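Local coordinates for DNA repair protein PprA (Deinococcus deserti, PDB 6MC8) that takes part in the repair of radiation-damaged DNA and in genome segregation, binding DNA and forming filaments, at residues Gly141-Leu151 with Arg166-Pro174; Thr189-Pro200 with His256-Thr267. The protein carries 2 engineered substitutions. All coordinates share one frame; numbering follows the deposited sequence.

Contact 1 of 2, residues Gly141-Leu151 with Arg166-Pro174; sequences GILPEGHRVTL and RDFETHWTP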
loop_
_atom_site.group_PDB
_atom_site.type_symbol
_atom_site.label_atom_id
_atom_site.label_comp_id
_atom_site.label_asym_id
_atom_site.label_seq_id
_atom_site.Cartn_x
_atom_site.Cartn_y
_atom_site.Cartn_z
ATOM N N GLY A 141 -9.157 -6.822 -10.018
ATOM C CA GLY A 141 -7.953 -6.851 -9.229
ATOM C C GLY A 141 -8.205 -7.457 -7.861
ATOM O O GLY A 141 -9.287 -7.352 -7.295
ATOM N N ILE A 142 -7.175 -8.116 -7.337
ATOM C CA ILE A 142 -7.264 -8.722 -6.014
ATOM C C ILE A 142 -7.212 -7.647 -4.938
ATOM O O ILE A 142 -8.013 -7.639 -3.997
ATOM C CB ILE A 142 -6.140 -9.754 -5.842
ATOM C CG1 ILE A 142 -6.264 -10.816 -6.925
ATOM C CG2 ILE A 142 -6.184 -10.372 -4.464
ATOM C CD1 ILE A 142 -5.083 -11.685 -7.041
ATOM N N LEU A 143 -6.275 -6.723 -5.072
ATOM C CA LEU A 143 -6.173 -5.566 -4.205
ATOM C C LEU A 143 -7.295 -4.583 -4.531
ATOM O O LEU A 143 -8.029 -4.763 -5.504
ATOM C CB LEU A 143 -4.792 -4.938 -4.382
ATOM C CG LEU A 143 -3.590 -5.771 -3.957
ATOM C CD1 LEU A 143 -2.331 -4.988 -4.208
ATOM C CD2 LEU A 143 -3.699 -6.172 -2.510
ATOM N N PRO A 144 -7.479 -3.533 -3.724
ATOM C CA PRO A 144 -8.342 -2.430 -4.159
ATOM C C PRO A 144 -7.811 -1.741 -5.408
ATOM O O PRO A 144 -6.657 -1.920 -5.807
ATOM C CB PRO A 144 -8.339 -1.486 -2.957
ATOM C CG PRO A 144 -8.146 -2.379 -1.812
ATOM C CD PRO A 144 -7.216 -3.448 -2.273
ATOM N N GLU A 145 -8.693 -0.948 -6.021
ATOM C CA GLU A 145 -8.475 -0.417 -7.363
ATOM C C GLU A 145 -7.270 0.504 -7.408
ATOM O O GLU A 145 -7.247 1.556 -6.766
ATOM C CB GLU A 145 -9.725 0.319 -7.852
ATOM C CG GLU A 145 -9.640 0.758 -9.308
ATOM C CD GLU A 145 -10.921 1.399 -9.813
ATOM O OE1 GLU A 145 -11.872 1.549 -9.019
ATOM O OE2 GLU A 145 -10.983 1.747 -11.009
ATOM N N GLY A 146 -6.261 0.072 -8.146
ATOM C CA GLY A 146 -5.014 0.791 -8.217
ATOM C C GLY A 146 -4.197 0.289 -9.379
ATOM O O GLY A 146 -4.708 -0.375 -10.280
ATOM N N HIS A 147 -2.913 0.617 -9.346
ATOM C CA HIS A 147 -2.021 0.265 -10.438
ATOM C C HIS A 147 -1.687 -1.218 -10.387
ATOM O O HIS A 147 -1.177 -1.714 -9.379
ATOM C CB HIS A 147 -0.746 1.093 -10.371
ATOM C CG HIS A 147 0.206 0.817 -11.489
ATOM N ND1 HIS A 147 0.018 1.308 -12.762
ATOM C CD2 HIS A 147 1.338 0.081 -11.534
ATOM C CE1 HIS A 147 1.004 0.901 -13.537
ATOM N NE2 HIS A 147 1.819 0.153 -12.817
ATOM N N ARG A 148 -1.973 -1.924 -11.471
ATOM C CA ARG A 148 -1.519 -3.292 -11.641
ATOM C C ARG A 148 -0.388 -3.329 -12.657
ATOM O O ARG A 148 -0.391 -2.570 -13.629
ATOM C CB ARG A 148 -2.666 -4.215 -12.051
ATOM C CG ARG A 148 -3.621 -4.494 -10.905
ATOM C CD ARG A 148 -4.676 -5.513 -11.262
ATOM N NE ARG A 148 -5.707 -5.005 -12.155
ATOM C CZ ARG A 148 -6.607 -5.776 -12.750
ATOM N NH1 ARG A 148 -6.577 -7.085 -12.565
ATOM N NH2 ARG A 148 -7.524 -5.245 -13.540
ATOM N N VAL A 149 0.580 -4.203 -12.415
ATOM C CA VAL A 149 1.823 -4.215 -13.176
ATOM C C VAL A 149 1.624 -5.012 -14.456
ATOM O O VAL A 149 1.124 -6.141 -14.428
ATOM C CB VAL A 149 2.965 -4.807 -12.332
ATOM C CG1 VAL A 149 4.275 -4.818 -13.107
ATOM C CG2 VAL A 149 3.110 -4.052 -11.042
ATOM N N THR A 150 2.018 -4.425 -15.580
ATOM C CA THR A 150 2.125 -5.150 -16.841
ATOM C C THR A 150 3.548 -5.687 -16.923
ATOM O O THR A 150 4.493 -4.940 -17.177
ATOM C CB THR A 150 1.789 -4.249 -18.023
ATOM O OG1 THR A 150 0.456 -3.751 -17.882
ATOM C CG2 THR A 150 1.883 -5.023 -19.317
ATOM N N LEU A 151 3.703 -6.986 -16.694
ATOM C CA LEU A 151 5.030 -7.580 -16.655
ATOM C C LEU A 151 5.594 -7.758 -18.058
ATOM O O LEU A 151 4.987 -8.416 -18.908
ATOM C CB LEU A 151 4.990 -8.920 -15.923
ATOM C CG LEU A 151 4.776 -8.906 -14.408
ATOM C CD1 LEU A 151 4.563 -10.307 -13.888
ATOM C CD2 LEU A 151 5.965 -8.283 -13.721
ATOM N N ARG A 166 5.993 -2.167 -0.986
ATOM C CA ARG A 166 4.834 -2.497 -0.170
ATOM C C ARG A 166 3.840 -3.233 -1.058
ATOM O O ARG A 166 4.272 -4.017 -1.908
ATOM C CB ARG A 166 4.254 -1.242 0.466
ATOM C CG ARG A 166 5.213 -0.620 1.465
ATOM C CD ARG A 166 4.797 0.765 1.879
ATOM N NE ARG A 166 5.796 1.393 2.736
ATOM C CZ ARG A 166 5.708 1.484 4.055
ATOM N NH1 ARG A 166 4.637 1.032 4.682
ATOM N NH2 ARG A 166 6.676 2.065 4.743
ATOM N N ASP A 167 2.544 -3.129 -0.752
ATOM C CA ASP A 167 1.492 -3.746 -1.558
ATOM C C ASP A 167 1.645 -3.454 -3.047
ATOM O O ASP A 167 1.818 -2.309 -3.461
ATOM C CB ASP A 167 0.111 -3.264 -1.116
ATOM C CG ASP A 167 -0.208 -3.620 0.312
ATOM O OD1 ASP A 167 0.482 -4.479 0.888
ATOM O OD2 ASP A 167 -1.192 -3.072 0.843
ATOM N N PHE A 168 1.627 -4.516 -3.846
ATOM C CA PHE A 168 1.680 -4.414 -5.294
ATOM C C PHE A 168 0.837 -5.547 -5.857
ATOM O O PHE A 168 0.467 -6.469 -5.133
ATOM C CB PHE A 168 3.124 -4.478 -5.829
ATOM C CG PHE A 168 3.760 -5.840 -5.733
ATOM C CD1 PHE A 168 4.345 -6.265 -4.555
ATOM C CD2 PHE A 168 3.817 -6.679 -6.839
ATOM C CE1 PHE A 168 4.932 -7.515 -4.472
ATOM C CE2 PHE A 168 4.397 -7.922 -6.753
ATOM C CZ PHE A 168 4.958 -8.338 -5.571
ATOM N N GLU A 169 0.511 -5.465 -7.136
ATOM C CA GLU A 169 -0.260 -6.579 -7.724
ATOM C C GLU A 169 0.076 -6.626 -9.199
ATOM O O GLU A 169 0.102 -5.611 -9.815
ATOM C CB GLU A 169 -1.761 -6.347 -7.627
ATOM C CG GLU A 169 -2.565 -7.423 -8.288
ATOM C CD GLU A 169 -4.046 -7.234 -8.155
ATOM O OE1 GLU A 169 -4.459 -6.257 -7.499
ATOM O OE2 GLU A 169 -4.797 -8.061 -8.707
ATOM N N THR A 170 0.384 -7.790 -9.713
ATOM C CA THR A 170 0.641 -7.905 -11.163
ATOM C C THR A 170 -0.626 -8.329 -11.893
ATOM O O THR A 170 -1.543 -8.867 -11.294
ATOM C CB THR A 170 1.812 -8.811 -11.530
ATOM O OG1 THR A 170 1.456 -10.154 -11.292
ATOM C CG2 THR A 170 3.059 -8.535 -10.745
ATOM N N HIS A 171 -0.644 -8.014 -13.178
ATOM C CA HIS A 171 -1.663 -8.444 -14.153
ATOM C C HIS A 171 -1.319 -9.871 -14.564
ATOM O O HIS A 171 -0.251 -10.352 -14.300
ATOM C CB HIS A 171 -1.644 -7.571 -15.414
ATOM C CG HIS A 171 -2.421 -6.296 -15.410
ATOM N ND1 HIS A 171 -3.767 -6.252 -15.355
ATOM C CD2 HIS A 171 -2.036 -5.023 -15.555
ATOM C CE1 HIS A 171 -4.161 -5.015 -15.400
ATOM N NE2 HIS A 171 -3.141 -4.260 -15.518
ATOM N N TRP A 172 -2.218 -10.527 -15.253
ATOM C CA TRP A 172 -1.957 -11.875 -15.732
ATOM C C TRP A 172 -0.799 -11.873 -16.722
ATOM O O TRP A 172 -0.697 -11.002 -17.585
ATOM C CB TRP A 172 -3.197 -12.459 -16.403
ATOM C CG TRP A 172 -4.353 -12.747 -15.505
ATOM C CD1 TRP A 172 -5.512 -12.047 -15.413
ATOM C CD2 TRP A 172 -4.457 -13.817 -14.565
ATOM N NE1 TRP A 172 -6.340 -12.619 -14.488
ATOM C CE2 TRP A 172 -5.712 -13.707 -13.948
ATOM C CE3 TRP A 172 -3.608 -14.856 -14.186
ATOM C CZ2 TRP A 172 -6.142 -14.601 -12.980
ATOM C CZ3 TRP A 172 -4.032 -15.732 -13.224
ATOM C CH2 TRP A 172 -5.289 -15.603 -12.629
ATOM N N THR A 173 0.086 -12.853 -16.580
ATOM C CA THR A 173 1.169 -13.067 -17.519
ATOM C C THR A 173 1.221 -14.559 -17.828
ATOM O O THR A 173 0.809 -15.373 -16.993
ATOM C CB THR A 173 2.514 -12.532 -16.955
ATOM O OG1 THR A 173 3.533 -12.560 -17.959
ATOM C CG2 THR A 173 2.990 -13.308 -15.764
ATOM N N PRO A 174 1.617 -14.946 -19.042
ATOM C CA PRO A 174 1.598 -16.372 -19.399
ATOM C C PRO A 174 2.654 -17.163 -18.643
ATOM O O PRO A 174 3.808 -16.745 -18.534
ATOM C CB PRO A 174 1.879 -16.361 -20.905
ATOM C CG PRO A 174 1.486 -15.020 -21.351
ATOM C CD PRO A 174 1.822 -14.104 -20.232
HETATM O O HOH W 1 -5.820 -4.291 -7.863
HETATM O O HOH W 2 1.324 -2.448 -8.320
#

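Contact 2 of 2, residues Thr189-Pro200 with His256-Thr267; sequences TLAVEVHRPATP and HFAVSSAVVRET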
loop_
_atom_site.group_PDB
_atom_site.type_symbol
_atom_site.label_atom_id
_atom_site.label_comp_id
_atom_site.label_asym_id
_atom_site.label_seq_id
_atom_site.Cartn_x
_atom_site.Cartn_y
_atom_site.Cartn_z
ATOM N N THR A 189 1.901 -10.300 3.487
ATOM C CA THR A 189 1.650 -11.557 2.799
ATOM C C THR A 189 1.982 -11.417 1.319
ATOM O O THR A 189 1.310 -10.673 0.601
ATOM C CB THR A 189 0.192 -11.978 2.971
ATOM O OG1 THR A 189 -0.127 -12.058 4.363
ATOM C CG2 THR A 189 -0.049 -13.329 2.332
ATOM N N LEU A 190 3.006 -12.132 0.867
ATOM C CA LEU A 190 3.270 -12.300 -0.554
ATOM C C LEU A 190 2.472 -13.491 -1.058
ATOM O O LEU A 190 2.389 -14.519 -0.384
ATOM C CB LEU A 190 4.759 -12.518 -0.829
ATOM C CG LEU A 190 5.172 -12.644 -2.298
ATOM C CD1 LEU A 190 4.956 -11.341 -3.031
ATOM C CD2 LEU A 190 6.595 -13.114 -2.441
ATOM N N ALA A 191 1.876 -13.351 -2.234
ATOM C CA ALA A 191 1.026 -14.397 -2.771
ATOM C C ALA A 191 1.194 -14.506 -4.276
ATOM O O ALA A 191 1.520 -13.526 -4.949
ATOM C CB ALA A 191 -0.429 -14.140 -2.422
ATOM N N VAL A 192 0.972 -15.707 -4.798
ATOM C CA VAL A 192 1.062 -15.975 -6.226
ATOM C C VAL A 192 -0.053 -16.944 -6.608
ATOM O O VAL A 192 -0.345 -17.897 -5.875
ATOM C CB VAL A 192 2.465 -16.497 -6.618
ATOM C CG1 VAL A 192 2.849 -17.740 -5.854
ATOM C CG2 VAL A 192 2.569 -16.747 -8.109
ATOM N N GLU A 193 -0.729 -16.652 -7.714
ATOM C CA GLU A 193 -1.797 -17.484 -8.243
ATOM C C GLU A 193 -1.331 -18.086 -9.557
ATOM O O GLU A 193 -0.711 -17.398 -10.367
ATOM C CB GLU A 193 -3.076 -16.673 -8.455
ATOM C CG GLU A 193 -4.257 -17.479 -8.962
ATOM C CD GLU A 193 -5.487 -16.638 -9.178
ATOM O OE1 GLU A 193 -5.418 -15.415 -8.969
ATOM O OE2 GLU A 193 -6.529 -17.199 -9.555
ATOM N N VAL A 194 -1.611 -19.367 -9.753
ATOM C CA VAL A 194 -1.364 -20.065 -11.007
ATOM C C VAL A 194 -2.696 -20.611 -11.497
ATOM O O VAL A 194 -3.359 -21.368 -10.784
ATOM C CB VAL A 194 -0.321 -21.181 -10.824
ATOM C CG1 VAL A 194 -0.291 -22.082 -12.014
ATOM C CG2 VAL A 194 1.046 -20.579 -10.620
ATOM N N HIS A 195 -3.085 -20.227 -12.708
ATOM C CA HIS A 195 -4.436 -20.440 -13.208
ATOM C C HIS A 195 -4.424 -21.139 -14.558
ATOM O O HIS A 195 -3.805 -20.653 -15.506
ATOM C CB HIS A 195 -5.165 -19.109 -13.332
ATOM C CG HIS A 195 -6.552 -19.220 -13.873
ATOM N ND1 HIS A 195 -7.614 -19.659 -13.117
ATOM C CD2 HIS A 195 -7.052 -18.939 -15.098
ATOM C CE1 HIS A 195 -8.709 -19.646 -13.853
ATOM N NE2 HIS A 195 -8.395 -19.216 -15.059
ATOM N N ARG A 196 -5.127 -22.261 -14.645
ATOM C CA ARG A 196 -5.446 -22.896 -15.922
ATOM C C ARG A 196 -6.961 -23.004 -15.997
ATOM O O ARG A 196 -7.572 -23.598 -15.086
ATOM C CB ARG A 196 -4.797 -24.268 -16.070
ATOM C CG ARG A 196 -4.988 -24.850 -17.458
ATOM C CD ARG A 196 -4.457 -26.257 -17.593
ATOM N NE ARG A 196 -3.014 -26.337 -17.440
ATOM C CZ ARG A 196 -2.414 -26.946 -16.429
ATOM N NH1 ARG A 196 -3.137 -27.520 -15.484
ATOM N NH2 ARG A 196 -1.096 -26.979 -16.363
ATOM N N PRO A 197 -7.594 -22.455 -17.034
ATOM C CA PRO A 197 -9.061 -22.355 -17.054
ATOM C C PRO A 197 -9.753 -23.706 -17.158
ATOM O O PRO A 197 -9.383 -24.558 -17.967
ATOM C CB PRO A 197 -9.331 -21.495 -18.292
ATOM C CG PRO A 197 -8.080 -20.751 -18.508
ATOM C CD PRO A 197 -6.986 -21.676 -18.119
ATOM N N ALA A 198 -10.769 -23.890 -16.321
ATOM C CA ALA A 198 -11.536 -25.123 -16.289
ATOM C C ALA A 198 -12.950 -24.818 -15.828
ATOM O O ALA A 198 -13.152 -24.165 -14.804
ATOM C CB ALA A 198 -10.894 -26.160 -15.364
ATOM N N THR A 199 -13.921 -25.283 -16.599
ATOM C CA THR A 199 -15.320 -25.285 -16.220
ATOM C C THR A 199 -15.687 -26.699 -15.790
ATOM O O THR A 199 -14.929 -27.640 -16.045
ATOM C CB THR A 199 -16.212 -24.819 -17.385
ATOM O OG1 THR A 199 -16.132 -25.741 -18.474
ATOM C CG2 THR A 199 -15.795 -23.446 -17.856
ATOM N N PRO A 200 -16.810 -26.881 -15.081
ATOM C CA PRO A 200 -17.271 -28.252 -14.808
ATOM C C PRO A 200 -17.610 -29.050 -16.052
ATOM O O PRO A 200 -17.462 -30.275 -16.047
ATOM C CB PRO A 200 -18.503 -28.026 -13.928
ATOM C CG PRO A 200 -18.245 -26.765 -13.287
ATOM C CD PRO A 200 -17.534 -25.909 -14.243
ATOM N N HIS A 256 -20.911 -28.407 -10.929
ATOM C CA HIS A 256 -21.061 -26.965 -10.807
ATOM C C HIS A 256 -19.821 -26.272 -10.266
ATOM O O HIS A 256 -19.812 -25.044 -10.168
ATOM C CB HIS A 256 -22.262 -26.645 -9.910
ATOM C CG HIS A 256 -23.530 -27.273 -10.385
ATOM N ND1 HIS A 256 -24.228 -26.803 -11.474
ATOM C CD2 HIS A 256 -24.188 -28.375 -9.961
ATOM C CE1 HIS A 256 -25.277 -27.574 -11.683
ATOM N NE2 HIS A 256 -25.279 -28.533 -10.777
ATOM N N PHE A 257 -18.775 -27.018 -9.934
ATOM C CA PHE A 257 -17.545 -26.467 -9.391
ATOM C C PHE A 257 -16.369 -27.259 -9.932
ATOM O O PHE A 257 -16.394 -28.489 -9.944
ATOM C CB PHE A 257 -17.547 -26.502 -7.859
ATOM C CG PHE A 257 -18.464 -25.500 -7.230
ATOM C CD1 PHE A 257 -18.026 -24.214 -6.977
ATOM C CD2 PHE A 257 -19.767 -25.834 -6.907
ATOM C CE1 PHE A 257 -18.860 -23.289 -6.402
ATOM C CE2 PHE A 257 -20.609 -24.908 -6.342
ATOM C CZ PHE A 257 -20.152 -23.636 -6.083
ATOM N N ALA A 258 -15.342 -26.546 -10.382
ATOM C CA ALA A 258 -14.136 -27.171 -10.893
ATOM C C ALA A 258 -12.919 -26.428 -10.364
ATOM O O ALA A 258 -12.999 -25.261 -9.984
ATOM C CB ALA A 258 -14.121 -27.195 -12.425
ATOM N N VAL A 259 -11.787 -27.125 -10.348
ATOM C CA VAL A 259 -10.513 -26.536 -9.954
ATOM C C VAL A 259 -9.883 -25.857 -11.159
ATOM O O VAL A 259 -9.669 -26.488 -12.197
ATOM C CB VAL A 259 -9.567 -27.597 -9.370
ATOM C CG1 VAL A 259 -8.178 -27.025 -9.170
ATOM C CG2 VAL A 259 -10.090 -28.087 -8.059
ATOM N N SER A 260 -9.579 -24.569 -11.017
ATOM C CA SER A 260 -8.889 -23.829 -12.059
ATOM C C SER A 260 -7.671 -23.059 -11.572
ATOM O O SER A 260 -6.878 -22.615 -12.405
ATOM C CB SER A 260 -9.847 -22.849 -12.754
ATOM O OG SER A 260 -10.244 -21.812 -11.885
ATOM N N SER A 261 -7.483 -22.895 -10.267
ATOM C CA SER A 261 -6.354 -22.133 -9.765
ATOM C C SER A 261 -5.712 -22.850 -8.585
ATOM O O SER A 261 -6.197 -23.877 -8.111
ATOM C CB SER A 261 -6.761 -20.713 -9.356
ATOM O OG SER A 261 -7.154 -19.949 -10.476
ATOM N N ALA A 262 -4.590 -22.295 -8.141
ATOM C CA ALA A 262 -3.902 -22.702 -6.928
ATOM C C ALA A 262 -3.093 -21.518 -6.429
ATOM O O ALA A 262 -2.366 -20.889 -7.200
ATOM C CB ALA A 262 -2.994 -23.912 -7.163
ATOM N N VAL A 263 -3.229 -21.207 -5.143
ATOM C CA VAL A 263 -2.625 -20.022 -4.550
ATOM C C VAL A 263 -1.661 -20.450 -3.451
ATOM O O VAL A 263 -2.014 -21.253 -2.583
ATOM C CB VAL A 263 -3.702 -19.065 -3.997
ATOM C CG1 VAL A 263 -3.069 -17.838 -3.372
ATOM C CG2 VAL A 263 -4.676 -18.663 -5.086
ATOM N N VAL A 264 -0.441 -19.917 -3.493
ATOM C CA VAL A 264 0.548 -20.103 -2.439
ATOM C C VAL A 264 0.831 -18.747 -1.809
ATOM O O VAL A 264 1.077 -17.767 -2.519
ATOM C CB VAL A 264 1.838 -20.750 -2.976
ATOM C CG1 VAL A 264 2.886 -20.849 -1.888
ATOM C CG2 VAL A 264 1.547 -22.121 -3.516
ATOM N N ARG A 265 0.784 -18.688 -0.479
ATOM C CA ARG A 265 0.994 -17.457 0.264
ATOM C C ARG A 265 2.187 -17.596 1.201
ATOM O O ARG A 265 2.541 -18.698 1.627
ATOM C CB ARG A 265 -0.252 -17.077 1.064
ATOM C CG ARG A 265 -1.423 -16.672 0.197
ATOM C CD ARG A 265 -2.644 -16.359 1.026
ATOM N NE ARG A 265 -3.777 -15.965 0.201
ATOM C CZ ARG A 265 -4.665 -16.812 -0.303
ATOM N NH1 ARG A 265 -4.550 -18.110 -0.077
ATOM N NH2 ARG A 265 -5.662 -16.361 -1.039
ATOM N N GLU A 266 2.809 -16.463 1.508
ATOM C CA GLU A 266 3.966 -16.408 2.385
ATOM C C GLU A 266 3.942 -15.118 3.187
ATOM O O GLU A 266 3.837 -14.029 2.621
ATOM C CB GLU A 266 5.269 -16.497 1.595
ATOM C CG GLU A 266 6.507 -16.477 2.463
ATOM C CD GLU A 266 6.648 -17.712 3.323
ATOM O OE1 GLU A 266 6.222 -18.801 2.897
ATOM O OE2 GLU A 266 7.169 -17.588 4.442
ATOM N N THR A 267 4.050 -15.247 4.502
ATOM C CA THR A 267 4.018 -14.114 5.410
ATOM C C THR A 267 5.368 -13.964 6.096
ATOM O O THR A 267 6.063 -14.946 6.357
ATOM C CB THR A 267 2.926 -14.285 6.465
ATOM O OG1 THR A 267 3.221 -15.429 7.273
ATOM C CG2 THR A 267 1.586 -14.499 5.805
#

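Contact 1 of 2, residues Gly141-Leu151 with Arg166-Pro174
Val149 and Thr170 form a single beta bridge that fastens the loop 141-151 to strand 168-176, an outermost strand of a four-stranded antiparallel sheet. Its two backbone bonds run from Val149 N to Glu169 O (3.0 Å) and from His171 N to Val149 O (2.9 Å). The tight part of the contact illustrates how one buried carboxylate can organise a loop lacking regular structure. With CG trans to the backbone N (chi1 177°) and the chain extended beyond it, Glu169 delivers both oxygens to successive amides. Ile142 N gives OE2 of Glu169 a nearly straight 2.7 Å bond on the syn side, whereas Leu143 N meets OE1 from above the carboxylate plane at 3.1 Å. Arg148 lies alongside Glu169, yet at 4.4 Å its NH1 is too far from Glu169 OE2 for a salt bridge; its NH2 is bonded to Glu139 O instead. Close packing continues where Arg148 CB sits over the His171 ring in a CH-pi contact, 3.6 Å from the centroid, the guanidinium turned 42° from that ring. Arg166 and Asp164 of the second subunit pack on Leu143 and Val149. Toward solvent the fit is looser: exposed Thr150 adds little, its OG1 lying 3.6 Å from His171 CD2.

Contact 2 of 2, residues Thr189-Pro200 with His256-Thr267
His195 and Ser261 meet at the end of an antiparallel strand pair, 189-195 with 261-267, that shows how a short hydrogen-bonded chain, His195 ND1 to Ser261 OG to Glu193 OE2, can be built on a sheet face. With CG of His195 anti to the backbone N (chi1 178°) the ring lies on the Ser261 side, and chi2 of 77° points ND1 at Ser261 OG, 2.7 Å away and close to the ring plane. That hydroxyl donates in turn to Glu193 OE2 at 3.0 Å, using the anti lone pair of the carboxylate; Glu193 OE1 is salt-bridged to Arg182. A leucine at His195 would probably leave Ser261 OG without its ring donor and the hydroxyl freer to turn away from Glu193.

The backbones are laced by hydrogen-bonded pairs, Leu190 with Glu266 and Val192 with Val264, each joined by two N-H...O bonds. Farther along the His195 face, the extended Arg265 chain rests its CG 3.8 Å from Ala191 CB before its guanidinium pairs with Asp78, while Thr267 and Thr189 lie side by side, CG2 of Thr267 3.3 Å from OG1 of Thr189. On the other face Val192 CG1 lies 3.8 Å from Val264 O. Beyond the strands, Pro200 CG presses on the peptide joining His256 and Phe257, 3.4 Å from Phe257 N.

Strand 179-186 flanks 189-195 along its other edge. Helix 274-304 covers the Val192, Val194 and Val264 face, and helix 119-127 receives His256 and Phe257.

How the contacts relate
Contacts 1 and 2 engage the two outermost strands of one four-stranded antiparallel sheet, 168-176 and 261-267, with strands 179-186 and 189-195 between them. Their centres lie about 16 Å apart, but side chains bridge the gap. Trp172 reaches over the sheet so that its CZ3 comes 3.6 Å from His195 CB, the two rings inclined at about 45°, and Phe168 CZ packs 3.9 Å from Leu190 CD1. Contact 1 lies toward the periphery, its centre about 21 Å from the centre of the chain, and touches the second subunit. Contact 2, about 7 Å from that centre, meets no other chain of the assembly, so one sheet runs from the subunit boundary to near the middle of the chain.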